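Endonuclease IV (Thermus thermophilus, PDB 3AAM) cleaves phosphodiester bonds at apurinic or apyrimidinic sites in DNA, as a metal-dependent TIM-barrel endonuclease of base excision repair. Local coordinates at residues L76-E79 / G80-E84; E95-L99 / L100-Y104; W157-D161 / T162-V166; V195-E198 / R199-V202. All blocks are in the same frame, centred on the assembly; numbering follows the deposited sequence.

All four contacts are local, each made within one continuous run of chain, and they follow in series without nesting or crossing. Contact 1 closes the turn that leads from the loop after strand 66-69 into helix 82-100. At the far end of that helix, contact 2 ends it and turns the chain toward strand 104-107; the centres of the two lie about 24 Å apart. Contact 3 joins helix 152-159 to strand 165-169, and contact 4 connects helix 184-194 to strand 202-208. The last three are helix-to-strand returns of one barrel: Y104 of contact 2 packs on P201 and V202, while V166 N of contact 3 lies 2.8 Å from R199 O of contact 4, probably hydrogen-bonded.

Contact 1: L76-E79 / G80-E84; sequences LGAE and GELWE
The indole of W83 folds back on the loop before it, turning its pyrrole edge to L76 O and the backbone N of G77. CG stands anti to the backbone N (chi1 -169°), which carries the ring along the loop, and NE1 reaches L76 O at 3.0 Å. That hydrogen bond is weak and strongly bent, 121° at the hydrogen, although the carbonyl lies near the ring plane. A78 O also lies close to the start of the side chain, 3.3 Å from W83 CB, and is itself hydrogen-bonded by R116, whose guanidinium makes a cation-pi contact with the indole. The tight part centres on the buried methyl of A78. It turns into the bend and meets the L82 side chain, with A78 CB 3.8 Å from L82 CD2, and the base of W83, with A78 CB 4.2 Å from W83 CB. The outer side is looser: E79 and G80 round the bend in exposed positions, and the E79 carboxylate swings off to a salt bridge with R113. This is a loop-to-helix entry of the TIM barrel, leading into helix 82-100 after strand 66-69.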
# COMPACT_ATOMS: atom_id res chain seq x y z
N LEU A 76 -2.88 12.19 8.94
CA LEU A 76 -3.23 11.87 10.31
C LEU A 76 -2.37 12.59 11.35
O LEU A 76 -2.63 12.49 12.54
CB LEU A 76 -3.14 10.36 10.53
CG LEU A 76 -3.99 9.50 9.59
CD1 LEU A 76 -3.64 8.03 9.80
CD2 LEU A 76 -5.48 9.75 9.84
N GLY A 77 -1.36 13.32 10.89
CA GLY A 77 -0.51 14.05 11.81
C GLY A 77 -0.86 15.52 11.91
O GLY A 77 -0.27 16.25 12.71
N ALA A 78 -1.83 15.96 11.12
CA ALA A 78 -2.24 17.36 11.13
C ALA A 78 -2.77 17.82 12.48
O ALA A 78 -3.51 17.10 13.14
CB ALA A 78 -3.30 17.61 10.05
N GLU A 79 -2.38 19.02 12.88
CA GLU A 79 -2.84 19.60 14.13
C GLU A 79 -4.15 20.34 13.89
O GLU A 79 -5.02 20.38 14.76
CB GLU A 79 -1.80 20.56 14.70
CG GLU A 79 -0.60 19.88 15.36
CD GLU A 79 -1.00 19.02 16.55
OE1 GLU A 79 -1.70 19.54 17.45
OE2 GLU A 79 -0.62 17.83 16.59
N GLY A 80 -4.29 20.91 12.70
CA GLY A 80 -5.49 21.65 12.35
C GLY A 80 -6.67 20.76 11.99
O GLY A 80 -6.59 19.54 12.12
N GLU A 81 -7.75 21.38 11.52
CA GLU A 81 -8.96 20.67 11.16
C GLU A 81 -8.77 19.71 9.99
O GLU A 81 -9.65 18.91 9.67
CB GLU A 81 -10.08 21.68 10.86
CG GLU A 81 -11.46 21.07 10.75
CD GLU A 81 -11.90 20.92 9.31
OE1 GLU A 81 -11.17 21.41 8.42
OE2 GLU A 81 -12.98 20.33 9.08
N LEU A 82 -7.61 19.79 9.35
CA LEU A 82 -7.28 18.87 8.26
C LEU A 82 -7.28 17.47 8.86
O LEU A 82 -7.50 16.47 8.17
CB LEU A 82 -5.90 19.20 7.68
CG LEU A 82 -5.25 18.14 6.78
CD1 LEU A 82 -6.10 17.91 5.55
CD2 LEU A 82 -3.85 18.59 6.38
N TRP A 83 -7.04 17.40 10.17
CA TRP A 83 -7.01 16.12 10.87
C TRP A 83 -8.39 15.47 10.81
O TRP A 83 -8.52 14.31 10.43
CB TRP A 83 -6.60 16.32 12.33
CG TRP A 83 -6.30 15.05 13.06
CD1 TRP A 83 -5.20 14.25 12.88
CD2 TRP A 83 -7.08 14.44 14.09
NE1 TRP A 83 -5.26 13.18 13.74
CE2 TRP A 83 -6.40 13.27 14.50
CE3 TRP A 83 -8.29 14.77 14.71
CZ2 TRP A 83 -6.89 12.42 15.50
CZ3 TRP A 83 -8.78 13.93 15.71
CH2 TRP A 83 -8.08 12.77 16.09
N GLU A 84 -9.42 16.22 11.18
CA GLU A 84 -10.78 15.70 11.16
C GLU A 84 -11.16 15.25 9.75
O GLU A 84 -11.78 14.19 9.57
CB GLU A 84 -11.77 16.77 11.64
CG GLU A 84 -11.92 16.88 13.16
CD GLU A 84 -10.81 17.67 13.83
OE1 GLU A 84 -10.85 17.78 15.07
OE2 GLU A 84 -9.91 18.18 13.13

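Contact 2: E95-L99 / L100-Y104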
# COMPACT_ATOMS: atom_id res chain seq x y z
N GLU A 95 -14.72 1.73 5.57
CA GLU A 95 -16.11 1.33 5.44
C GLU A 95 -16.37 0.76 4.04
O GLU A 95 -17.05 -0.25 3.89
CB GLU A 95 -17.02 2.54 5.70
CG GLU A 95 -17.06 2.97 7.16
CD GLU A 95 -17.43 4.42 7.35
OE1 GLU A 95 -17.99 5.03 6.42
OE2 GLU A 95 -17.17 4.97 8.45
N LYS A 96 -15.80 1.41 3.03
CA LYS A 96 -15.96 0.95 1.65
C LYS A 96 -15.27 -0.40 1.49
O LYS A 96 -15.79 -1.31 0.85
CB LYS A 96 -15.39 1.99 0.68
CG LYS A 96 -16.16 3.32 0.64
CD LYS A 96 -17.48 3.17 -0.12
CE LYS A 96 -18.47 4.30 0.18
NZ LYS A 96 -17.97 5.67 -0.15
N ALA A 97 -14.08 -0.53 2.08
CA ALA A 97 -13.35 -1.79 2.00
C ALA A 97 -14.16 -2.92 2.64
O ALA A 97 -14.21 -4.03 2.11
CB ALA A 97 -11.99 -1.65 2.70
N ALA A 98 -14.79 -2.64 3.77
CA ALA A 98 -15.59 -3.65 4.45
C ALA A 98 -16.74 -4.11 3.56
O ALA A 98 -17.02 -5.30 3.45
CB ALA A 98 -16.13 -3.11 5.77
N LEU A 99 -17.40 -3.16 2.91
CA LEU A 99 -18.51 -3.49 2.03
C LEU A 99 -18.05 -4.34 0.85
O LEU A 99 -18.71 -5.31 0.47
CB LEU A 99 -19.16 -2.21 1.49
CG LEU A 99 -20.04 -1.41 2.46
CD1 LEU A 99 -20.43 -0.08 1.83
CD2 LEU A 99 -21.29 -2.23 2.79
N LEU A 100 -16.90 -3.99 0.29
CA LEU A 100 -16.36 -4.72 -0.85
C LEU A 100 -15.69 -6.04 -0.50
O LEU A 100 -15.45 -6.86 -1.38
CB LEU A 100 -15.38 -3.83 -1.61
CG LEU A 100 -16.00 -2.62 -2.31
CD1 LEU A 100 -14.91 -1.72 -2.87
CD2 LEU A 100 -16.92 -3.11 -3.43
N GLY A 101 -15.39 -6.25 0.77
CA GLY A 101 -14.73 -7.47 1.17
C GLY A 101 -13.23 -7.38 0.95
O GLY A 101 -12.54 -8.40 0.87
N VAL A 102 -12.73 -6.15 0.81
CA VAL A 102 -11.30 -5.91 0.62
C VAL A 102 -10.64 -6.04 1.99
O VAL A 102 -11.03 -5.36 2.93
CB VAL A 102 -11.05 -4.49 0.04
CG1 VAL A 102 -9.57 -4.18 0.04
CG2 VAL A 102 -11.61 -4.41 -1.38
N GLU A 103 -9.65 -6.91 2.10
CA GLU A 103 -9.00 -7.15 3.38
C GLU A 103 -8.05 -6.09 3.91
O GLU A 103 -7.83 -6.02 5.12
CB GLU A 103 -8.27 -8.50 3.36
CG GLU A 103 -7.77 -8.95 4.73
CD GLU A 103 -7.16 -10.34 4.70
OE1 GLU A 103 -7.85 -11.29 4.31
OE2 GLU A 103 -5.98 -10.47 5.08
N TYR A 104 -7.50 -5.25 3.04
CA TYR A 104 -6.55 -4.24 3.50
C TYR A 104 -6.77 -2.82 2.98
O TYR A 104 -7.19 -2.62 1.84
CB TYR A 104 -5.12 -4.64 3.11
CG TYR A 104 -4.65 -5.94 3.72
CD1 TYR A 104 -4.45 -6.06 5.09
CD2 TYR A 104 -4.41 -7.05 2.92
CE1 TYR A 104 -4.04 -7.26 5.66
CE2 TYR A 104 -4.01 -8.26 3.48
CZ TYR A 104 -3.82 -8.36 4.85
OH TYR A 104 -3.44 -9.55 5.41
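A97 O is the acceptor on which the end of helix 82-100 turns. V102 N binds it at 2.9 Å with an angle of 143° at the hydrogen, and G101 N lies 2.8 Å from A97 O in a weak, bent bond. G101 N also reaches A98 O, weakly, at 3.3 Å, so this one N-H is divided between two carbonyls. One residue earlier the pattern is still that of the helix: L100 N donates to K96 O at 3.0 Å. The nested pair, V102 N to A97 O outside and the weak G101 N to A98 O inside, makes a Schellman motif with G101 as its C-prime residue, its phi of 82° reversing the chain toward strand 104-107 of the TIM barrel. The apolar side of the motif is the packing of A97 CB on V102 CB, 4.0 Å apart, and both residues also touch I68 of strand 66-69. L100 leans back over its acceptor, CG 3.4 Å from K96 O, because chi1 of -67° sets CG beside its own backbone N. Carbonyls at and just past the helix end find arginines: R55 binds L99 O and, weakly, A98 O, while R133 takes G101 O. The ammonium of K96 leads away to a salt bridge with D92 and a hydrogen bond to R44 O.

Contact 3: W157-D161 / T162-V166; sequences WLVAD and TPLQV
From V159 to T162 the backbone makes a type II beta turn, closed by a weak 3.1 Å hydrogen bond from T162 N to V159 O, so that the chain leaving helix 152-159 doubles back toward strand 165-169. The T162 side chain reinforces the bend. With chi1 at 80°, OG1 sits between its own backbone N and carbonyl carbon, and it donates to V159 O at 2.7 Å. The hydroxyl approaches that carbonyl from above its plane, 42° out of it. OG1 also accepts from L164 N at 3.0 Å, forming an ST turn, so the one hydroxyl is held by two bonds, one given and one received. The methyl CG2, beside the backbone N, comes 3.2 Å from A160 O. Beyond the turn the packing is apolar. V159 CG1 lies 3.7 Å from L164 CB, the two side chains meeting at a slant, and V159 CB rests 3.4 Å from L164 O. The same CG1 reaches forward to V166 CG2 at 4.1 Å, at the start of the strand. L158 O is buried here with no polar partner; L164 CD1 lies beside it. V159 also packs on V138, and L164 on L136, both in the neighbouring strand. Here the turn makes the helix-to-strand return of the beta-alpha-beta unit formed by strand 135-139, helix 152-159 and strand 165-169 of the TIM barrel.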
# COMPACT_ATOMS: atom_id res chain seq x y z
N TRP A 157 6.14 1.12 17.12
CA TRP A 157 5.45 1.78 18.23
C TRP A 157 4.05 2.20 17.80
O TRP A 157 3.09 2.05 18.56
CB TRP A 157 6.23 3.02 18.69
CG TRP A 157 5.42 3.86 19.63
CD1 TRP A 157 5.21 3.63 20.96
CD2 TRP A 157 4.61 4.98 19.28
NE1 TRP A 157 4.31 4.55 21.46
CE2 TRP A 157 3.92 5.38 20.44
CE3 TRP A 157 4.39 5.68 18.08
CZ2 TRP A 157 3.03 6.46 20.45
CZ3 TRP A 157 3.50 6.75 18.09
CH2 TRP A 157 2.83 7.13 19.27
N LEU A 158 3.93 2.72 16.58
CA LEU A 158 2.65 3.16 16.04
C LEU A 158 1.58 2.08 16.05
O LEU A 158 0.42 2.36 16.35
CB LEU A 158 2.82 3.67 14.60
CG LEU A 158 3.22 5.12 14.35
CD1 LEU A 158 3.32 5.37 12.86
CD2 LEU A 158 2.19 6.06 14.96
N VAL A 159 1.97 0.86 15.72
CA VAL A 159 1.01 -0.24 15.67
C VAL A 159 0.90 -1.04 16.97
O VAL A 159 0.02 -1.89 17.11
CB VAL A 159 1.34 -1.22 14.51
CG1 VAL A 159 1.45 -0.44 13.20
CG2 VAL A 159 2.63 -1.97 14.80
N ALA A 160 1.78 -0.76 17.92
CA ALA A 160 1.75 -1.47 19.20
C ALA A 160 0.43 -1.25 19.92
O ALA A 160 -0.07 -0.13 20.00
CB ALA A 160 2.91 -1.01 20.07
N ASP A 161 -0.13 -2.33 20.46
CA ASP A 161 -1.39 -2.30 21.19
C ASP A 161 -2.56 -1.86 20.31
O ASP A 161 -3.53 -1.27 20.80
CB ASP A 161 -1.27 -1.37 22.41
CG ASP A 161 -2.37 -1.62 23.43
OD1 ASP A 161 -2.44 -0.86 24.42
OD2 ASP A 161 -3.14 -2.58 23.26
N THR A 162 -2.47 -2.15 19.02
CA THR A 162 -3.54 -1.80 18.07
C THR A 162 -3.64 -2.93 17.05
O THR A 162 -2.78 -3.81 17.02
CB THR A 162 -3.22 -0.52 17.27
OG1 THR A 162 -2.33 -0.84 16.20
CG2 THR A 162 -2.57 0.53 18.16
N PRO A 163 -4.69 -2.93 16.22
CA PRO A 163 -4.84 -3.97 15.21
C PRO A 163 -4.18 -3.53 13.90
O PRO A 163 -4.34 -4.18 12.87
CB PRO A 163 -6.35 -4.10 15.08
CG PRO A 163 -6.80 -2.68 15.24
CD PRO A 163 -5.95 -2.18 16.40
N LEU A 164 -3.46 -2.42 13.95
CA LEU A 164 -2.77 -1.90 12.77
C LEU A 164 -1.61 -2.80 12.38
O LEU A 164 -0.98 -3.43 13.24
CB LEU A 164 -2.21 -0.50 13.04
CG LEU A 164 -3.16 0.63 13.43
CD1 LEU A 164 -2.36 1.86 13.86
CD2 LEU A 164 -4.05 0.96 12.24
N GLN A 165 -1.34 -2.87 11.09
CA GLN A 165 -0.21 -3.63 10.60
C GLN A 165 0.59 -2.72 9.69
O GLN A 165 0.26 -1.54 9.55
CB GLN A 165 -0.67 -4.91 9.89
CG GLN A 165 -1.13 -5.96 10.89
CD GLN A 165 -1.41 -7.31 10.26
OE1 GLN A 165 -0.59 -7.84 9.52
NE2 GLN A 165 -2.58 -7.87 10.57
N VAL A 166 1.63 -3.25 9.06
CA VAL A 166 2.50 -2.42 8.24
C VAL A 166 2.62 -2.78 6.77
O VAL A 166 2.53 -3.95 6.38
CB VAL A 166 3.93 -2.41 8.86
CG1 VAL A 166 4.93 -1.75 7.91
CG2 VAL A 166 3.90 -1.70 10.20

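Contact 4: V195-E198 / R199-V202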
# COMPACT_ATOMS: atom_id res chain seq x y z
N VAL A 195 9.60 -4.48 13.59
CA VAL A 195 8.16 -4.67 13.44
C VAL A 195 7.72 -6.12 13.49
O VAL A 195 6.73 -6.46 14.15
CB VAL A 195 7.68 -4.04 12.11
CG1 VAL A 195 6.23 -4.40 11.85
CG2 VAL A 195 7.84 -2.53 12.17
N GLY A 196 8.48 -6.97 12.81
CA GLY A 196 8.14 -8.38 12.73
C GLY A 196 7.46 -8.57 11.39
O GLY A 196 6.40 -8.00 11.15
N LEU A 197 8.08 -9.36 10.52
CA LEU A 197 7.52 -9.57 9.19
C LEU A 197 6.13 -10.20 9.16
O LEU A 197 5.44 -10.11 8.14
CB LEU A 197 8.49 -10.40 8.35
CG LEU A 197 9.81 -9.68 8.05
CD1 LEU A 197 10.74 -10.58 7.26
CD2 LEU A 197 9.51 -8.41 7.26
N GLU A 198 5.70 -10.80 10.26
CA GLU A 198 4.37 -11.40 10.28
C GLU A 198 3.30 -10.32 10.22
O GLU A 198 2.14 -10.59 9.91
CB GLU A 198 4.18 -12.27 11.53
CG GLU A 198 4.28 -11.55 12.86
CD GLU A 198 5.69 -11.08 13.17
OE1 GLU A 198 6.64 -11.86 12.98
OE2 GLU A 198 5.83 -9.92 13.61
N ARG A 199 3.71 -9.08 10.50
CA ARG A 199 2.79 -7.95 10.49
C ARG A 199 3.01 -7.05 9.27
O ARG A 199 2.69 -5.87 9.30
CB ARG A 199 2.95 -7.12 11.77
CG ARG A 199 2.92 -7.95 13.05
CD ARG A 199 1.64 -8.76 13.19
NE ARG A 199 0.48 -7.92 13.48
CZ ARG A 199 -0.72 -8.40 13.82
NH1 ARG A 199 -0.91 -9.71 13.92
NH2 ARG A 199 -1.72 -7.57 14.07
N VAL A 200 3.58 -7.62 8.20
CA VAL A 200 3.81 -6.87 6.97
C VAL A 200 3.19 -7.69 5.83
O VAL A 200 3.90 -8.36 5.07
CB VAL A 200 5.32 -6.70 6.68
CG1 VAL A 200 5.51 -5.77 5.49
CG2 VAL A 200 6.02 -6.13 7.91
N PRO A 201 1.86 -7.63 5.71
CA PRO A 201 1.15 -8.38 4.66
C PRO A 201 1.27 -7.87 3.23
O PRO A 201 1.10 -8.63 2.28
CB PRO A 201 -0.29 -8.36 5.16
CG PRO A 201 -0.39 -7.03 5.82
CD PRO A 201 0.91 -6.95 6.60
N VAL A 202 1.56 -6.59 3.09
CA VAL A 202 1.66 -5.98 1.77
C VAL A 202 2.94 -5.18 1.61
O VAL A 202 3.37 -4.48 2.53
CB VAL A 202 0.46 -5.04 1.50
CG1 VAL A 202 0.58 -4.44 0.11
CG2 VAL A 202 -0.85 -5.81 1.64
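V200 CG2 settles against V195 and L197, earlier in the loop that leaves helix 184-194, touching V195 CG1 at 4.3 Å and L197 CD2 at 4.2 Å. This branch is placed by chi1 of -173°, which leaves CG2 beside the backbone N of V200 and facing back along the chain, while CG1 is anti to that N. It also lies near G196 O. L191 of the helix touches both L197 and V200, so the three side chains share an apolar patch that V195 extends toward V166 in strand 165-169.

On the solvent side E198 and R199 have strongly folded side chains. In E198 a chi1 of 61° puts CG between the backbone N and the carbonyl carbon, and a further bend at chi2 brings OE2 beside R199 CG, 3.6 Å away. R199 kinks at both chi2 and chi3, its CD running close to the E198 backbone. The two chains slant past each other without pairing: E198 OE2 and R199 NE remain 5.7 Å apart, though the carboxylate and guanidinium planes are only 30° from parallel. Any attraction between them would therefore act at a distance.

Two backbone bonds hold the bend. R199 N donates to G196 O at 3.0 Å and V200 N to L197 O at 3.1 Å. G196, with positive phi, turns the chain out of the helix, and the D192 carboxylate accepts a hydrogen bond from L197 N. Here a short 3-10 turn after a glycine makes the return from helix 184-194 to strand 202-208 in this TIM barrel.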